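Local coordinates for peptidoglycan recognition protein 3 (Branchiostoma belcheri tsingtauense, PDB 4Z8I) that probably cleaves the amide bond between N-acetylmuramoyl sugars and L-alanine in bacterial peptidoglycan, as a zinc amidase fused to a chitin-binding domain, at residues Ala149-Leu152 with Asn153-Glu157; Lys171-Ala174 with Ser175-Ala178; Tyr216-Ile219 with Lys220-Gly223. All coordinates share one frame; numbering follows the deposited sequence.

Contact 1 of 3, residues Ala149-Leu152 with Asn153-Glu157; sequences AHAL and NVNTE
Asn-155 folds its side chain back over the loop that precedes it and clasps the backbone of His-150 and Ala-151. Its CB sits 3.6 Å from Ala-151 O. Because CG stands anti to the carbonyl carbon (chi1 -79°), the amide turns back along the preceding residues. At the tip the amide divides its work. OD1 takes two backbone donors, the closer being Ala-151 N at 2.7 Å; His-150 N lies 3.0 Å from OD1. The two N-H groups reach OD1 from opposite faces of the amide plane, each tilted out of it, so the oxygen is gripped from both sides. ND2 lies beside the backbone, 3.6 Å from Ala-149 CA and near Leu-152 CA.

The same OD1 rides over the centre of one face of the His-150 imidazole, 3.6 Å above its plane, with ring and amide planes 68° apart. A water donates to Asn-155 O and lies 3.3 Å from His-150 NE2. The ring's ND1 is hydrogen-bonded to His-93 NE2.

In the same loop, Val-154 N closes a type I turn through Leu-152 and Asn-153 by bonding to Ala-151 O at 2.9 Å, and Val-154 CG1 packs on Ala-151 CB. Asn-153 ND2 anchors the turn to Val-205 O of helix 202-205. His-93 and His-202, two of the zinc ligands, touch this loop, and the His-150 side chain lies about 6 Å from the metal: the arrangement is a loop turn fixed by an asparagine side chain, placed next to the zinc site of the amidase domain, as expected for a peptidoglycan recognition protein amidase.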
# COMPACT_ATOMS: atom_id res chain seq x y z
N ALA A 149 -10.21 12.66 -3.94
CA ALA A 149 -11.17 12.84 -5.01
C ALA A 149 -10.93 11.78 -6.08
O ALA A 149 -10.48 12.09 -7.19
CB ALA A 149 -11.05 14.23 -5.60
N HIS A 150 -11.24 10.53 -5.74
CA HIS A 150 -10.96 9.40 -6.61
C HIS A 150 -12.19 8.54 -6.87
O HIS A 150 -12.25 7.82 -7.88
CB HIS A 150 -9.84 8.54 -6.00
CG HIS A 150 -10.16 8.02 -4.63
ND1 HIS A 150 -10.85 6.85 -4.42
CD2 HIS A 150 -9.86 8.51 -3.40
CE1 HIS A 150 -10.98 6.64 -3.12
NE2 HIS A 150 -10.38 7.63 -2.48
N ALA A 151 -13.17 8.60 -5.98
CA ALA A 151 -14.40 7.83 -6.13
C ALA A 151 -15.55 8.49 -5.37
O ALA A 151 -15.63 8.41 -4.14
CB ALA A 151 -14.20 6.40 -5.65
N LEU A 152 -16.45 9.11 -6.13
CA LEU A 152 -17.50 9.99 -5.58
C LEU A 152 -18.33 9.37 -4.46
O LEU A 152 -18.58 10.01 -3.44
CB LEU A 152 -18.42 10.46 -6.71
CG LEU A 152 -19.16 11.78 -6.48
CD1 LEU A 152 -18.28 12.96 -6.89
CD2 LEU A 152 -20.50 11.81 -7.21
N ASN A 153 -18.77 8.13 -4.65
CA ASN A 153 -19.62 7.46 -3.68
C ASN A 153 -18.94 7.17 -2.33
O ASN A 153 -19.62 6.88 -1.35
CB ASN A 153 -20.17 6.15 -4.26
CG ASN A 153 -21.28 6.37 -5.27
OD1 ASN A 153 -22.05 7.32 -5.17
ND2 ASN A 153 -21.38 5.47 -6.24
N VAL A 154 -17.62 7.27 -2.29
CA VAL A 154 -16.87 6.71 -1.17
C VAL A 154 -15.64 7.54 -0.74
O VAL A 154 -14.86 7.13 0.13
CB VAL A 154 -16.47 5.24 -1.48
CG1 VAL A 154 -15.25 5.18 -2.39
CG2 VAL A 154 -16.24 4.45 -0.21
N ASN A 155 -15.49 8.73 -1.33
CA ASN A 155 -14.37 9.61 -1.01
C ASN A 155 -14.21 9.93 0.48
O ASN A 155 -13.09 10.03 0.99
CB ASN A 155 -14.47 10.92 -1.80
CG ASN A 155 -14.01 10.78 -3.23
OD1 ASN A 155 -13.25 9.87 -3.57
ND2 ASN A 155 -14.47 11.68 -4.09
N THR A 156 -15.32 10.09 1.18
CA THR A 156 -15.30 10.43 2.60
C THR A 156 -15.04 9.21 3.49
O THR A 156 -14.80 9.35 4.68
CB THR A 156 -16.61 11.09 3.05
OG1 THR A 156 -17.69 10.15 2.94
CG2 THR A 156 -16.92 12.30 2.19
N GLU A 157 -15.11 8.02 2.91
CA GLU A 157 -14.99 6.80 3.70
C GLU A 157 -13.80 5.95 3.30
O GLU A 157 -13.69 4.80 3.73
CB GLU A 157 -16.26 5.96 3.57
CG GLU A 157 -17.43 6.41 4.43
CD GLU A 157 -18.59 5.43 4.39
OE1 GLU A 157 -18.99 4.93 5.46
OE2 GLU A 157 -19.10 5.16 3.28
O HOH W 1 -10.69 9.70 0.03
O HOH W 2 -18.08 10.63 -0.56

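Contact 2 of 3, residues Lys171-Ala174 with Ser175-Ala178; sequences KPTA and SAIA
Pro-172 and Thr-173 pack and cap the start of helix 174-190, with Thr-173 as N-cap and Pro-172 paired with Ile-177 in a hydrophobic staple. Lys-171 leads in, its NZ in a salt bridge with Asp-218 of helix 213-218. Pro-172 follows and sets its ring against the first turn: CB lies 3.8 Å from Ile-177 CD1 and 3.9 Å from Ala-176 CB, the proline and isoleucine side chains crossing at about a right angle. Phe-163 of the central sheet touches all three residues.

Thr-173 has its hydroxyl tucked between its own N and carbonyl carbon (chi1 62°), which swings OG1 over the open amides of the first turn. OG1 accepts weakly from Ala-176 N at 3.4 Å and receives the Ser-175 OG hydroxyl at 2.9 Å; its own proton goes to Asn-134 O, so this one oxygen ties helix to loop. A valine in its place would probably leave Ser-175 OG and Asn-134 O without their mate and the Ala-176 amide with only a weak bond to a backbone oxygen. Thr-173 O meanwhile accepts from Ile-177 N, nearly in line with its carbonyl bond.

Ala-174 opens the regular helix: its O takes Ala-178 N at 2.9 Å in a bond with an N-H...O angle of 166°.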
# COMPACT_ATOMS: atom_id res chain seq x y z
N LYS A 171 -0.34 -6.73 -15.64
CA LYS A 171 -0.37 -6.64 -14.19
C LYS A 171 0.85 -5.84 -13.75
O LYS A 171 1.89 -5.91 -14.39
CB LYS A 171 -0.37 -8.03 -13.54
CG LYS A 171 -1.60 -8.86 -13.89
CD LYS A 171 -1.55 -10.26 -13.29
CE LYS A 171 -1.69 -10.22 -11.78
NZ LYS A 171 -1.72 -11.60 -11.19
N PRO A 172 0.71 -5.07 -12.67
CA PRO A 172 1.85 -4.31 -12.15
C PRO A 172 2.98 -5.24 -11.71
O PRO A 172 2.76 -6.45 -11.58
CB PRO A 172 1.27 -3.59 -10.92
CG PRO A 172 -0.21 -3.54 -11.18
CD PRO A 172 -0.52 -4.80 -11.91
N THR A 173 4.17 -4.70 -11.49
CA THR A 173 5.28 -5.50 -11.00
C THR A 173 4.97 -6.00 -9.60
O THR A 173 4.20 -5.38 -8.87
CB THR A 173 6.60 -4.69 -11.00
OG1 THR A 173 6.47 -3.57 -10.11
CG2 THR A 173 6.92 -4.19 -12.39
N ALA A 174 5.56 -7.14 -9.22
CA ALA A 174 5.32 -7.71 -7.91
C ALA A 174 5.70 -6.72 -6.81
O ALA A 174 5.09 -6.71 -5.74
CB ALA A 174 6.10 -9.01 -7.75
N SER A 175 6.70 -5.89 -7.09
CA SER A 175 7.13 -4.87 -6.14
C SER A 175 6.05 -3.81 -5.91
O SER A 175 5.91 -3.29 -4.81
CB SER A 175 8.43 -4.21 -6.60
OG SER A 175 8.28 -3.60 -7.87
N ALA A 176 5.30 -3.50 -6.96
CA ALA A 176 4.20 -2.54 -6.85
C ALA A 176 3.09 -3.09 -5.96
O ALA A 176 2.60 -2.39 -5.07
CB ALA A 176 3.67 -2.18 -8.23
N ILE A 177 2.71 -4.34 -6.22
CA ILE A 177 1.71 -5.03 -5.42
C ILE A 177 2.13 -5.10 -3.95
O ILE A 177 1.35 -4.76 -3.05
CB ILE A 177 1.51 -6.47 -5.93
CG1 ILE A 177 1.35 -6.50 -7.45
CG2 ILE A 177 0.32 -7.12 -5.23
CD1 ILE A 177 0.14 -5.76 -7.97
N ALA A 178 3.36 -5.53 -3.73
CA ALA A 178 3.92 -5.62 -2.39
C ALA A 178 3.90 -4.28 -1.68
O ALA A 178 3.58 -4.19 -0.50
CB ALA A 178 5.34 -6.16 -2.45

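Contact 3 of 3, residues Tyr216-Ile219 with Lys220-Gly223; sequences YDDI and KSWG
Asp-218 and Trp-222 meet across a type I turn, Asp-218 to Ser-221, in the C-terminal part of helix 213-218 and the residues after it. Trp-222 NE1 donates to Asp-218 OD2 at 2.6 Å, nearly straight (164°): the oxygen lies close to the indole plane at its edge, while NE1 comes from above the carboxylate, the two planes almost perpendicular. CG anti to the backbone N (chi1 -173°) brings the carboxylate up to the indole N-H. The second oxygen, OD1, carries the salt bridge to Lys-171 NZ and accepts from a water 3.1 Å away that also donates to Ser-221 OG.

Asp-218 O accepts from Ser-221 N at 3.0 Å and from the Ser-221 hydroxyl, a bond modelled too short for its length to be trusted. Weak bonds of the same i to i+3 kind flank the turn: Lys-220 N to Asp-217 O and Trp-222 N to Ile-219 O.

Ile-219 lies over one face of the indole, its CA over the five-membered ring in a CH-pi contact and CG2 3.6 Å from Trp-222 CE2. On the outer side Lys-220 bends along the Tyr-216 ring, and its NZ forms a long salt bridge with Asp-217 OD1 (3.5 Å); Tyr-216 OH is bonded to Asp-204.

With an indole N-H on one oxygen and an ammonium on the other, the Asp-218 carboxylate is likely to remain ionised and to fix the rotation of Trp-222.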
# COMPACT_ATOMS: atom_id res chain seq x y z
N TYR A 216 -7.59 -5.93 -11.27
CA TYR A 216 -8.83 -6.20 -10.55
C TYR A 216 -8.94 -7.68 -10.22
O TYR A 216 -9.47 -8.05 -9.17
CB TYR A 216 -10.04 -5.75 -11.37
CG TYR A 216 -11.37 -5.98 -10.69
CD1 TYR A 216 -11.79 -5.16 -9.64
CD2 TYR A 216 -12.22 -7.00 -11.09
CE1 TYR A 216 -13.00 -5.36 -9.02
CE2 TYR A 216 -13.43 -7.21 -10.47
CZ TYR A 216 -13.82 -6.39 -9.44
OH TYR A 216 -15.03 -6.59 -8.82
N ASP A 217 -8.44 -8.53 -11.11
CA ASP A 217 -8.40 -9.96 -10.85
C ASP A 217 -7.44 -10.27 -9.72
O ASP A 217 -7.72 -11.09 -8.85
CB ASP A 217 -8.00 -10.74 -12.11
CG ASP A 217 -9.14 -10.90 -13.10
OD1 ASP A 217 -10.31 -10.73 -12.70
OD2 ASP A 217 -8.86 -11.20 -14.28
N ASP A 218 -6.29 -9.59 -9.71
CA ASP A 218 -5.28 -9.83 -8.69
C ASP A 218 -5.76 -9.42 -7.29
O ASP A 218 -5.54 -10.14 -6.32
CB ASP A 218 -3.96 -9.13 -9.03
CG ASP A 218 -2.83 -9.50 -8.08
OD1 ASP A 218 -2.21 -10.56 -8.26
OD2 ASP A 218 -2.56 -8.71 -7.14
N ILE A 219 -6.44 -8.28 -7.20
CA ILE A 219 -6.88 -7.78 -5.89
C ILE A 219 -7.97 -8.62 -5.22
O ILE A 219 -8.28 -8.42 -4.04
CB ILE A 219 -7.32 -6.30 -5.94
CG1 ILE A 219 -8.59 -6.13 -6.78
CG2 ILE A 219 -6.20 -5.41 -6.45
CD1 ILE A 219 -9.13 -4.71 -6.76
N LYS A 220 -8.56 -9.56 -5.96
CA LYS A 220 -9.53 -10.48 -5.37
C LYS A 220 -8.81 -11.41 -4.40
O LYS A 220 -9.35 -11.81 -3.37
CB LYS A 220 -10.20 -11.32 -6.45
CG LYS A 220 -10.68 -10.54 -7.66
CD LYS A 220 -12.04 -9.92 -7.44
CE LYS A 220 -12.99 -10.37 -8.53
NZ LYS A 220 -12.30 -10.43 -9.85
N SER A 221 -7.57 -11.75 -4.76
CA SER A 221 -6.75 -12.64 -3.95
C SER A 221 -6.16 -11.93 -2.73
O SER A 221 -5.61 -12.58 -1.84
CB SER A 221 -5.62 -13.23 -4.80
OG SER A 221 -4.74 -12.22 -5.24
N TRP A 222 -6.26 -10.61 -2.70
CA TRP A 222 -5.78 -9.85 -1.55
C TRP A 222 -6.74 -10.10 -0.40
O TRP A 222 -7.90 -10.44 -0.61
CB TRP A 222 -5.71 -8.34 -1.83
CG TRP A 222 -4.81 -7.93 -2.96
CD1 TRP A 222 -4.29 -8.73 -3.94
CD2 TRP A 222 -4.31 -6.61 -3.22
NE1 TRP A 222 -3.51 -7.98 -4.80
CE2 TRP A 222 -3.51 -6.68 -4.37
CE3 TRP A 222 -4.47 -5.37 -2.58
CZ2 TRP A 222 -2.86 -5.56 -4.91
CZ3 TRP A 222 -3.83 -4.26 -3.12
CH2 TRP A 222 -3.04 -4.37 -4.26
N GLY A 223 -6.25 -9.93 0.82
CA GLY A 223 -7.10 -10.10 1.99
C GLY A 223 -8.13 -8.99 2.10
O GLY A 223 -7.86 -7.84 1.74
O HOH W 3 -1.51 -11.68 -5.47

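The three contacts lie in series along the chain; none nests within or crosses another. Contact 1 tightens the loop between strands 138-140 and 158-163, beside the zinc site. After strand 158-163 the chain loops round to contact 2, which starts helix 174-190. Past strand 197-201 and the metal-binding residues His-202 and Cys-210, contact 3 covers the C-terminal part of helix 213-218 and the residues after it. Contact 1 stays apart, its nearest atoms about 16 Å from contact 2 and 12 Å from contact 3. Contacts 2 and 3 touch: Lys-171 NZ lies 3.1 Å from Asp-218 OD1, and Ile-177 CG2 packs on Trp-222 CZ2, joining the start of helix 174-190 to residues 216-223.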